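Local coordinates for 3-dehydroshikimate dehydratase (Bacillus anthracis, PDB 3DX5), which catalyses the manganese-dependent dehydration of 3-dehydroshikimate to 3,4-dihydroxybenzoate, a building block of the siderophore petrobactin, at residues S9-L14 against G221-M226; I15-I20 against E51-C56; E84-L89 against R126-L131. All coordinates share one frame; numbering follows the deposited sequence. Where two conformers were deposited one is given.

Contact 1. Residues S9-L14 against G221-M226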
loop_
_atom_site.group_PDB
_atom_site.type_symbol
_atom_site.label_atom_id
_atom_site.label_comp_id
_atom_site.label_asym_id
_atom_site.label_seq_id
_atom_site.Cartn_x
_atom_site.Cartn_y
_atom_site.Cartn_z
ATOM N N SER A 9 6.888 5.587 4.426
ATOM C CA SER A 9 6.279 5.687 5.765
ATOM C C SER A 9 4.868 6.251 5.698
ATOM O O SER A 9 4.085 6.105 6.649
ATOM C CB SER A 9 7.164 6.557 6.721
ATOM O OG SER A 9 8.440 5.936 6.873
ATOM N N PHE A 10 4.555 6.926 4.585
ATOM C CA PHE A 10 3.252 7.616 4.423
ATOM C C PHE A 10 2.326 6.885 3.443
ATOM O O PHE A 10 1.346 7.469 2.978
ATOM C CB PHE A 10 3.512 9.058 3.941
ATOM C CG PHE A 10 4.273 9.869 4.934
ATOM C CD1 PHE A 10 3.584 10.584 5.929
ATOM C CD2 PHE A 10 5.673 9.870 4.931
ATOM C CE1 PHE A 10 4.281 11.308 6.909
ATOM C CE2 PHE A 10 6.388 10.574 5.914
ATOM C CZ PHE A 10 5.692 11.294 6.902
ATOM N N ARG A 11 2.637 5.614 3.137
ATOM C CA ARG A 11 1.916 4.840 2.079
ATOM C C ARG A 11 0.428 4.616 2.408
ATOM O O ARG A 11 -0.360 4.299 1.516
ATOM C CB ARG A 11 2.624 3.487 1.855
ATOM C CG ARG A 11 2.453 2.474 3.074
ATOM C CD ARG A 11 3.586 1.378 3.121
ATOM N NE ARG A 11 3.404 0.558 4.339
ATOM C CZ ARG A 11 3.653 1.009 5.580
ATOM N NH1 ARG A 11 4.201 2.214 5.769
ATOM N NH2 ARG A 11 3.390 0.246 6.633
ATOM N N HIS A 12 0.062 4.740 3.693
ATOM C CA HIS A 12 -1.318 4.556 4.143
ATOM C C HIS A 12 -2.040 5.818 4.627
ATOM O O HIS A 12 -3.011 5.756 5.402
ATOM C CB HIS A 12 -1.398 3.432 5.187
ATOM C CG HIS A 12 -1.013 2.096 4.630
ATOM N ND1 HIS A 12 -0.141 1.251 5.272
ATOM C CD2 HIS A 12 -1.340 1.487 3.460
ATOM C CE1 HIS A 12 0.019 0.155 4.553
ATOM N NE2 HIS A 12 -0.687 0.278 3.440
ATOM N N GLN A 13 -1.615 6.966 4.119
ATOM C CA GLN A 13 -2.326 8.185 4.433
ATOM C C GLN A 13 -2.337 9.127 3.223
ATOM O O GLN A 13 -1.480 9.034 2.341
ATOM C CB GLN A 13 -1.724 8.850 5.696
ATOM C CG GLN A 13 -0.318 9.369 5.534
ATOM C CD GLN A 13 0.410 9.518 6.902
ATOM O OE1 GLN A 13 0.952 8.545 7.456
ATOM N NE2 GLN A 13 0.454 10.731 7.410
ATOM N N LEU A 14 -3.332 10.013 3.175
ATOM C CA LEU A 14 -3.439 10.998 2.117
ATOM C C LEU A 14 -2.569 12.170 2.530
ATOM O O LEU A 14 -2.878 12.829 3.505
ATOM C CB LEU A 14 -4.907 11.462 1.986
ATOM C CG LEU A 14 -5.818 10.354 1.468
ATOM C CD1 LEU A 14 -7.283 10.791 1.499
ATOM C CD2 LEU A 14 -5.385 9.931 0.047
ATOM N N GLY A 221 -2.259 -4.332 8.219
ATOM C CA GLY A 221 -1.142 -5.168 8.660
ATOM C C GLY A 221 -0.731 -4.918 10.119
ATOM O O GLY A 221 -0.864 -3.807 10.640
ATOM N N ASN A 222 -0.230 -5.968 10.766
ATOM C CA ASN A 222 0.220 -5.922 12.153
ATOM C C ASN A 222 1.438 -4.991 12.346
ATOM O O ASN A 222 2.413 -5.069 11.578
ATOM C CB ASN A 222 0.598 -7.354 12.553
ATOM C CG ASN A 222 0.773 -7.523 14.053
ATOM O OD1 ASN A 222 0.489 -6.602 14.837
ATOM N ND2 ASN A 222 1.232 -8.720 14.467
ATOM N N ARG A 223 1.386 -4.101 13.337
ATOM C CA ARG A 223 2.532 -3.213 13.641
ATOM C C ARG A 223 3.146 -3.517 15.017
ATOM O O ARG A 223 4.097 -2.854 15.424
ATOM C CB ARG A 223 2.144 -1.719 13.547
ATOM C CG ARG A 223 1.406 -1.328 12.216
ATOM C CD ARG A 223 2.243 -1.607 10.957
ATOM N NE ARG A 223 1.493 -1.308 9.742
ATOM C CZ ARG A 223 1.375 -2.127 8.703
ATOM N NH1 ARG A 223 1.966 -3.308 8.691
ATOM N NH2 ARG A 223 0.661 -1.753 7.674
ATOM N N THR A 224 2.621 -4.518 15.712
ATOM C CA THR A 224 3.126 -4.898 17.046
ATOM C C THR A 224 4.623 -5.122 17.030
ATOM O O THR A 224 5.147 -5.769 16.116
ATOM C CB THR A 224 2.440 -6.180 17.554
ATOM O OG1 THR A 224 1.058 -5.910 17.673
ATOM C CG2 THR A 224 2.947 -6.644 18.950
ATOM N N GLY A 225 5.317 -4.554 18.011
ATOM C CA GLY A 225 6.774 -4.761 18.125
ATOM C C GLY A 225 7.600 -3.710 17.401
ATOM O O GLY A 225 8.779 -3.587 17.668
HETATM N N MSE A 226 7.003 -2.951 16.475
HETATM C CA MSE A 226 7.741 -1.855 15.822
HETATM C C MSE A 226 7.960 -0.706 16.822
HETATM O O MSE A 226 7.004 -0.206 17.378
HETATM C CB MSE A 226 6.989 -1.339 14.579
HETATM C CG MSE A 226 6.773 -2.387 13.455
HETATM SE SE MSE A 226 6.002 -1.498 11.932
HETATM C CE MSE A 226 5.569 -3.074 10.820
HETATM O O HOH W 1 -0.505 0.821 7.989
#

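Contact 2. Residues I15-I20 against E51-C56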
loop_
_atom_site.group_PDB
_atom_site.type_symbol
_atom_site.label_atom_id
_atom_site.label_comp_id
_atom_site.label_asym_id
_atom_site.label_seq_id
_atom_site.Cartn_x
_atom_site.Cartn_y
_atom_site.Cartn_z
ATOM N N ILE A 15 -1.494 12.429 1.801
ATOM C CA ILE A 15 -0.657 13.576 2.084
ATOM C C ILE A 15 0.053 13.991 0.772
ATOM O O ILE A 15 0.450 13.137 -0.017
ATOM C CB ILE A 15 0.401 13.258 3.205
ATOM C CG1 ILE A 15 1.168 14.537 3.618
ATOM C CG2 ILE A 15 1.383 12.152 2.779
ATOM C CD1 ILE A 15 2.144 14.334 4.857
ATOM N N SER A 16 0.268 15.286 0.583
ATOM C CA SER A 16 0.929 15.781 -0.636
ATOM C C SER A 16 2.429 15.772 -0.499
ATOM O O SER A 16 2.968 15.777 0.603
ATOM C CB SER A 16 0.463 17.212 -0.946
ATOM O OG SER A 16 0.994 18.083 0.028
ATOM N N PHE A 17 3.126 15.759 -1.634
ATOM C CA PHE A 17 4.584 15.880 -1.622
ATOM C C PHE A 17 5.019 17.192 -0.920
ATOM O O PHE A 17 6.014 17.200 -0.164
ATOM C CB PHE A 17 5.123 15.824 -3.057
ATOM C CG PHE A 17 6.630 15.912 -3.147
ATOM C CD1 PHE A 17 7.446 14.920 -2.592
ATOM C CD2 PHE A 17 7.230 16.973 -3.811
ATOM C CE1 PHE A 17 8.841 15.002 -2.685
ATOM C CE2 PHE A 17 8.640 17.048 -3.910
ATOM C CZ PHE A 17 9.432 16.068 -3.363
ATOM N N THR A 18 4.280 18.288 -1.185
ATOM C CA THR A 18 4.572 19.586 -0.589
ATOM C C THR A 18 4.581 19.472 0.944
ATOM O O THR A 18 5.497 19.983 1.587
ATOM C CB THR A 18 3.556 20.670 -1.019
ATOM O OG1 THR A 18 3.649 20.892 -2.439
ATOM C CG2 THR A 18 3.809 22.017 -0.260
ATOM N N ASP A 19 3.587 18.775 1.520
ATOM C CA ASP A 19 3.534 18.600 2.971
ATOM C C ASP A 19 4.616 17.667 3.521
ATOM O O ASP A 19 5.140 17.885 4.630
ATOM C CB ASP A 19 2.159 18.121 3.411
ATOM C CG ASP A 19 1.108 19.228 3.313
ATOM O OD1 ASP A 19 1.456 20.416 3.054
ATOM O OD2 ASP A 19 -0.074 18.910 3.515
ATOM N N ILE A 20 4.973 16.635 2.770
ATOM C CA ILE A 20 6.144 15.829 3.165
ATOM C C ILE A 20 7.460 16.655 3.197
ATOM O O ILE A 20 8.247 16.577 4.170
ATOM C CB ILE A 20 6.304 14.632 2.281
ATOM C CG1 ILE A 20 5.219 13.604 2.638
ATOM C CG2 ILE A 20 7.722 14.011 2.469
ATOM C CD1 ILE A 20 5.219 12.451 1.725
ATOM N N GLU A 51 7.963 20.222 -9.627
ATOM C CA GLU A 51 9.070 21.066 -10.117
ATOM C C GLU A 51 9.307 22.307 -9.259
ATOM O O GLU A 51 10.446 22.657 -8.995
ATOM C CB GLU A 51 8.812 21.561 -11.539
ATOM C CG GLU A 51 9.303 20.657 -12.632
ATOM C CD GLU A 51 10.786 20.850 -12.986
ATOM O OE1 GLU A 51 11.232 20.248 -14.014
ATOM O OE2 GLU A 51 11.502 21.592 -12.265
ATOM N N ARG A 52 8.236 22.983 -8.868
ATOM C CA ARG A 52 8.378 24.138 -7.990
ATOM C C ARG A 52 9.017 23.716 -6.665
ATOM O O ARG A 52 9.941 24.380 -6.197
ATOM C CB ARG A 52 7.045 24.878 -7.790
ATOM C CG ARG A 52 6.608 25.661 -9.025
ATOM C CD ARG A 52 5.554 26.729 -8.726
ATOM N NE ARG A 52 4.903 27.195 -9.953
ATOM C CZ ARG A 52 3.749 26.712 -10.413
ATOM N NH1 ARG A 52 3.123 25.751 -9.746
ATOM N NH2 ARG A 52 3.220 27.185 -11.537
ATOM N N GLU A 53 8.565 22.604 -6.086
ATOM C CA GLU A 53 9.184 22.091 -4.845
ATOM C C GLU A 53 10.643 21.774 -5.034
ATOM O O GLU A 53 11.465 22.162 -4.208
ATOM C CB GLU A 53 8.488 20.845 -4.270
ATOM C CG GLU A 53 7.133 21.130 -3.641
ATOM C CD GLU A 53 7.189 22.171 -2.510
ATOM O OE1 GLU A 53 7.978 21.997 -1.556
ATOM O OE2 GLU A 53 6.424 23.160 -2.578
ATOM N N LEU A 54 10.973 21.065 -6.114
ATOM C CA LEU A 54 12.356 20.634 -6.350
ATOM C C LEU A 54 13.277 21.856 -6.444
ATOM O O LEU A 54 14.395 21.829 -5.941
ATOM C CB LEU A 54 12.447 19.714 -7.582
ATOM C CG LEU A 54 11.707 18.358 -7.431
ATOM C CD1 LEU A 54 11.763 17.472 -8.691
ATOM C CD2 LEU A 54 12.202 17.579 -6.158
ATOM N N ASN A 55 12.778 22.942 -7.028
ATOM C CA ASN A 55 13.584 24.166 -7.144
ATOM C C ASN A 55 13.913 24.891 -5.827
ATOM O O ASN A 55 14.820 25.709 -5.815
ATOM C CB ASN A 55 12.981 25.124 -8.169
ATOM C CG ASN A 55 12.966 24.526 -9.586
ATOM O OD1 ASN A 55 13.658 23.524 -9.880
ATOM N ND2 ASN A 55 12.171 25.135 -10.469
ATOM N N CYS A 56 13.211 24.589 -4.728
ATOM C CA CYS A 56 13.600 25.130 -3.411
ATOM C C CYS A 56 14.200 24.138 -2.475
ATOM O O CYS A 56 14.441 24.526 -1.325
ATOM C CB CYS A 56 12.431 25.618 -2.586
ATOM S SG CYS A 56 11.163 26.287 -3.444
HETATM O O HOH W 2 7.160 22.126 0.995
#

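Contact 3. Residues E84-L89 against R126-L131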
loop_
_atom_site.group_PDB
_atom_site.type_symbol
_atom_site.label_atom_id
_atom_site.label_comp_id
_atom_site.label_asym_id
_atom_site.label_seq_id
_atom_site.Cartn_x
_atom_site.Cartn_y
_atom_site.Cartn_z
ATOM N N GLU A 84 12.888 -1.623 -19.486
ATOM C CA GLU A 84 12.089 -0.416 -19.760
ATOM C C GLU A 84 11.811 0.396 -18.475
ATOM O O GLU A 84 11.838 1.633 -18.485
ATOM C CB GLU A 84 10.777 -0.782 -20.459
ATOM C CG GLU A 84 10.917 -1.234 -21.906
ATOM C CD GLU A 84 9.564 -1.564 -22.546
ATOM O OE1 GLU A 84 9.339 -2.734 -22.927
ATOM O OE2 GLU A 84 8.714 -0.655 -22.656
ATOM N N LYS A 85 11.542 -0.314 -17.379
ATOM C CA LYS A 85 11.391 0.292 -16.054
ATOM C C LYS A 85 12.699 0.965 -15.595
ATOM O O LYS A 85 12.671 2.070 -15.081
ATOM C CB LYS A 85 10.918 -0.753 -15.039
ATOM C CG LYS A 85 10.695 -0.223 -13.643
ATOM C CD LYS A 85 9.778 -1.125 -12.801
ATOM C CE LYS A 85 9.651 -0.515 -11.427
ATOM N NZ LYS A 85 9.128 -1.444 -10.362
ATOM N N CYS A 86 13.845 0.323 -15.818
ATOM C CA CYS A 86 15.120 0.960 -15.505
ATOM C C CYS A 86 15.309 2.265 -16.272
ATOM O O CYS A 86 15.784 3.249 -15.707
ATOM C CB CYS A 86 16.280 0.022 -15.806
ATOM S SG CYS A 86 16.367 -1.393 -14.699
ATOM N N GLU A 87 14.929 2.276 -17.544
ATOM C CA GLU A 87 15.041 3.468 -18.333
ATOM C C GLU A 87 14.135 4.575 -17.810
ATOM O O GLU A 87 14.514 5.737 -17.855
ATOM C CB GLU A 87 14.764 3.180 -19.817
ATOM C CG GLU A 87 15.817 2.240 -20.447
ATOM C CD GLU A 87 15.386 1.653 -21.803
ATOM O OE1 GLU A 87 14.280 1.978 -22.289
ATOM O OE2 GLU A 87 16.152 0.863 -22.395
ATOM N N GLN A 88 12.941 4.225 -17.323
ATOM C CA GLN A 88 12.056 5.238 -16.746
ATOM C C GLN A 88 12.601 5.753 -15.376
ATOM O O GLN A 88 12.571 6.948 -15.093
ATOM C CB GLN A 88 10.606 4.719 -16.650
ATOM C CG GLN A 88 9.600 5.682 -15.938
ATOM C CD GLN A 88 9.478 7.064 -16.605
ATOM O OE1 GLN A 88 9.979 7.297 -17.733
ATOM N NE2 GLN A 88 8.811 7.986 -15.913
ATOM N N LEU A 89 13.112 4.852 -14.546
ATOM C CA LEU A 89 13.752 5.232 -13.301
ATOM C C LEU A 89 14.938 6.189 -13.488
ATOM O O LEU A 89 15.113 7.100 -12.678
ATOM C CB LEU A 89 14.166 4.002 -12.480
ATOM C CG LEU A 89 13.050 3.214 -11.782
ATOM C CD1 LEU A 89 13.555 1.852 -11.361
ATOM C CD2 LEU A 89 12.544 3.981 -10.571
ATOM N N ARG A 126 24.239 -7.659 -13.125
ATOM C CA ARG A 126 25.369 -7.050 -13.830
ATOM C C ARG A 126 24.858 -6.178 -14.978
ATOM O O ARG A 126 25.327 -5.034 -15.160
ATOM C CB ARG A 126 26.371 -8.092 -14.380
ATOM C CG ARG A 126 27.661 -7.434 -14.901
ATOM C CD ARG A 126 28.645 -8.463 -15.499
ATOM N NE ARG A 126 29.139 -9.325 -14.428
ATOM C CZ ARG A 126 28.882 -10.619 -14.313
ATOM N NH1 ARG A 126 28.135 -11.252 -15.218
ATOM N NH2 ARG A 126 29.373 -11.273 -13.276
HETATM N N MSE A 127 23.897 -6.715 -15.724
HETATM C CA MSE A 127 23.256 -5.993 -16.849
HETATM C C MSE A 127 22.577 -4.715 -16.397
HETATM O O MSE A 127 22.697 -3.694 -17.051
HETATM C CB MSE A 127 22.231 -6.877 -17.572
HETATM C CG MSE A 127 22.897 -8.012 -18.334
HETATM SE SE MSE A 127 21.602 -9.252 -19.134
HETATM C CE MSE A 127 20.788 -7.935 -20.326
ATOM N N ILE A 128 21.853 -4.782 -15.283
ATOM C CA ILE A 128 21.200 -3.597 -14.729
ATOM C C ILE A 128 22.229 -2.559 -14.270
ATOM O O ILE A 128 22.031 -1.374 -14.493
ATOM C CB ILE A 128 20.221 -3.994 -13.631
ATOM C CG1 ILE A 128 18.932 -4.505 -14.308
ATOM C CG2 ILE A 128 19.909 -2.817 -12.703
ATOM C CD1 ILE A 128 18.132 -5.395 -13.402
ATOM N N CYS A 129 23.321 -3.013 -13.658
ATOM C CA CYS A 129 24.423 -2.128 -13.305
ATOM C C CYS A 129 25.001 -1.419 -14.531
ATOM O O CYS A 129 25.276 -0.207 -14.475
ATOM C CB CYS A 129 25.529 -2.906 -12.585
ATOM S SG CYS A 129 25.050 -3.312 -10.909
ATOM N N GLU A 130 25.187 -2.148 -15.628
ATOM C CA GLU A 130 25.747 -1.545 -16.835
ATOM C C GLU A 130 24.801 -0.527 -17.482
ATOM O O GLU A 130 25.252 0.477 -18.035
ATOM C CB GLU A 130 26.210 -2.612 -17.835
ATOM C CG GLU A 130 27.689 -2.938 -17.700
ATOM C CD GLU A 130 28.588 -1.797 -18.175
ATOM O OE1 GLU A 130 29.248 -1.126 -17.340
ATOM O OE2 GLU A 130 28.617 -1.568 -19.400
ATOM N N LEU A 131 23.496 -0.777 -17.401
ATOM C CA LEU A 131 22.504 0.216 -17.838
ATOM C C LEU A 131 22.616 1.524 -17.001
ATOM O O LEU A 131 22.783 2.628 -17.556
ATOM C CB LEU A 131 21.094 -0.372 -17.734
ATOM C CG LEU A 131 19.935 0.411 -18.360
ATOM C CD1 LEU A 131 18.780 -0.512 -18.698
ATOM C CD2 LEU A 131 19.434 1.502 -17.400
#

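Contact 1. Residues S9-L14 against G221-M226
Arg223 reaches across to Arg11 and His12, and the three side chains carry the whole contact. The Arg223 chain bends at chi2 (-60°), which turns its guanidinium toward both. This guanidinium has Arg11 NH2 over one face, offset toward the rim and 3.5 Å from Arg223 NH2, while Gly221 O lies over the centre of the opposite face. The two guanidinium planes are turned 53° apart. Backbone carbonyls probably offset the nearness of like charges: Arg11 gives NE to Val216 O, NH2 to Phe255 O and NH1 to Ile8 O, and Arg223 NH1 bonds to Asn215 O.

The His12 ring lies nearly parallel to the Arg223 guanidinium, the planes 3° apart, and is approached obliquely, with His12 CE1 3.7 Å from Arg223 NH2. One water joins them, 2.8 Å from His12 ND1 and accepting from Arg223 NH2, also at 2.8 Å. His12 NE2 is hydrogen-bonded to Tyr217 O. In this TIM barrel, the contact links the loops after strand 2-6 and helix 213-217, close to the substrate pocket; the side chain of Arg11 is about 5 Å from that of the substrate-binding Tyr217.

Within 221-226, Asn222 OD1 accepts from Thr224 N, 3.1 Å, forming an Asx turn, and from Thr224 OG1. The type I turn Phe10-Gln13 puts Arg11 and His12 side by side, with Arg11 CG over the centre of the His12 ring, 3.6 Å above its plane.

Contact 2. Residues I15-I20 against E51-C56
A water bridges Glu53 and Thr18, donating to Glu53 OE1 at 2.7 Å and to the backbone carbonyl Thr18 O at 2.8 Å. It ties the first turn of helix 17-26 to the last part of helix 47-56, two helices on the outside of the TIM barrel, with strand 31-35 and helix 36-45 between them in the chain. Ser16 is the N-cap of the first helix: its OG accepts from Asp19 N at 3.1 Å.

The Glu53 chain bends at CG-CB (chi2 -57°), which brings the carboxylate round to Thr18, whose side chain it meets at about a right angle. Glu53 OE2 lies beside both branches of the threonine, 3.6 Å from Thr18 OG1 and 3.7 Å from Thr18 CG2.

Lower down the same side chain, the methylene carbons pack on Phe17. With CG trans to the backbone N (chi1 -179°), the phenyl ring is thrown toward helix 47-56 and slides past Glu53 in the opposite direction, its plane 82° from the carboxylate. Leu14 of the second subunit also packs on Phe17. The ring's outer end passes Glu53 CB, 3.8 Å from Phe17 CE2, and reaches a methyl of Leu54, with Phe17 CZ 4.2 Å from Leu54 CD2.

Contact 3. Residues E84-L89 against R126-L131
Cys86 meets Leu131 and Ile128 with two different atoms. Its CB faces the forked end of Leu131 and touches both methyls, 3.8 Å from Leu131 CD2 and 3.9 Å from Leu131 CD1. Lying anti to the carbonyl carbon (chi1 -69°), the sulfur turns away from the leucine toward Ile128, with Cys86 SG 4.1 Å from Ile128 CG1, the first carbon of the isoleucine's longer branch, and leaves CB facing the fork. Leu131 has CG trans to its backbone N (chi1 -170°), stretching the fork across to the cysteine, while Ile128 offers the flank of its chain.

Glu87 closes the outer margin with its aliphatic part, Glu87 CG standing 4.4 Å from Leu131 CD1. The touching atoms are carbons and the cysteine sulfur, and the axes of segments 84-89 and 126-131 come to 10.8 Å and run 33° apart.

These belong to helices 79-96 and 115-134, side by side on the outer layer of the TIM barrel; with strand 100-103 between them in sequence they follow its alternating beta-alpha pattern. Leu131 also packs on Ile83, and Ile128 on Ile73, in the loop before helix 79-96, while strand 100-103 pairs in parallel with strands 64-68 and 138-142.

Overall arrangement
Contact 1 belongs to the pocket end of the barrel, and contacts 2 and 3 to its helical outer layer. The side chain of Arg11 comes to about 7 Å from the bound 3,4-dihydroxybenzoic acid and about 11 Å from the manganese ion. Segments 9-14 and 15-20 are consecutive and touch, Phe10 CB lying 3.9 Å from Ile15 CG2, and both other contacts fall between the two segments of contact 1. Contacts 1 and 2 meet the second subunit; contact 3 does so through Lys85 alone. Its centre lies 30 Å from that of contact 1 and 27 Å from that of contact 2, yet the side chain of Cys86 is about 10 Å from that of the substrate-binding Tyr70.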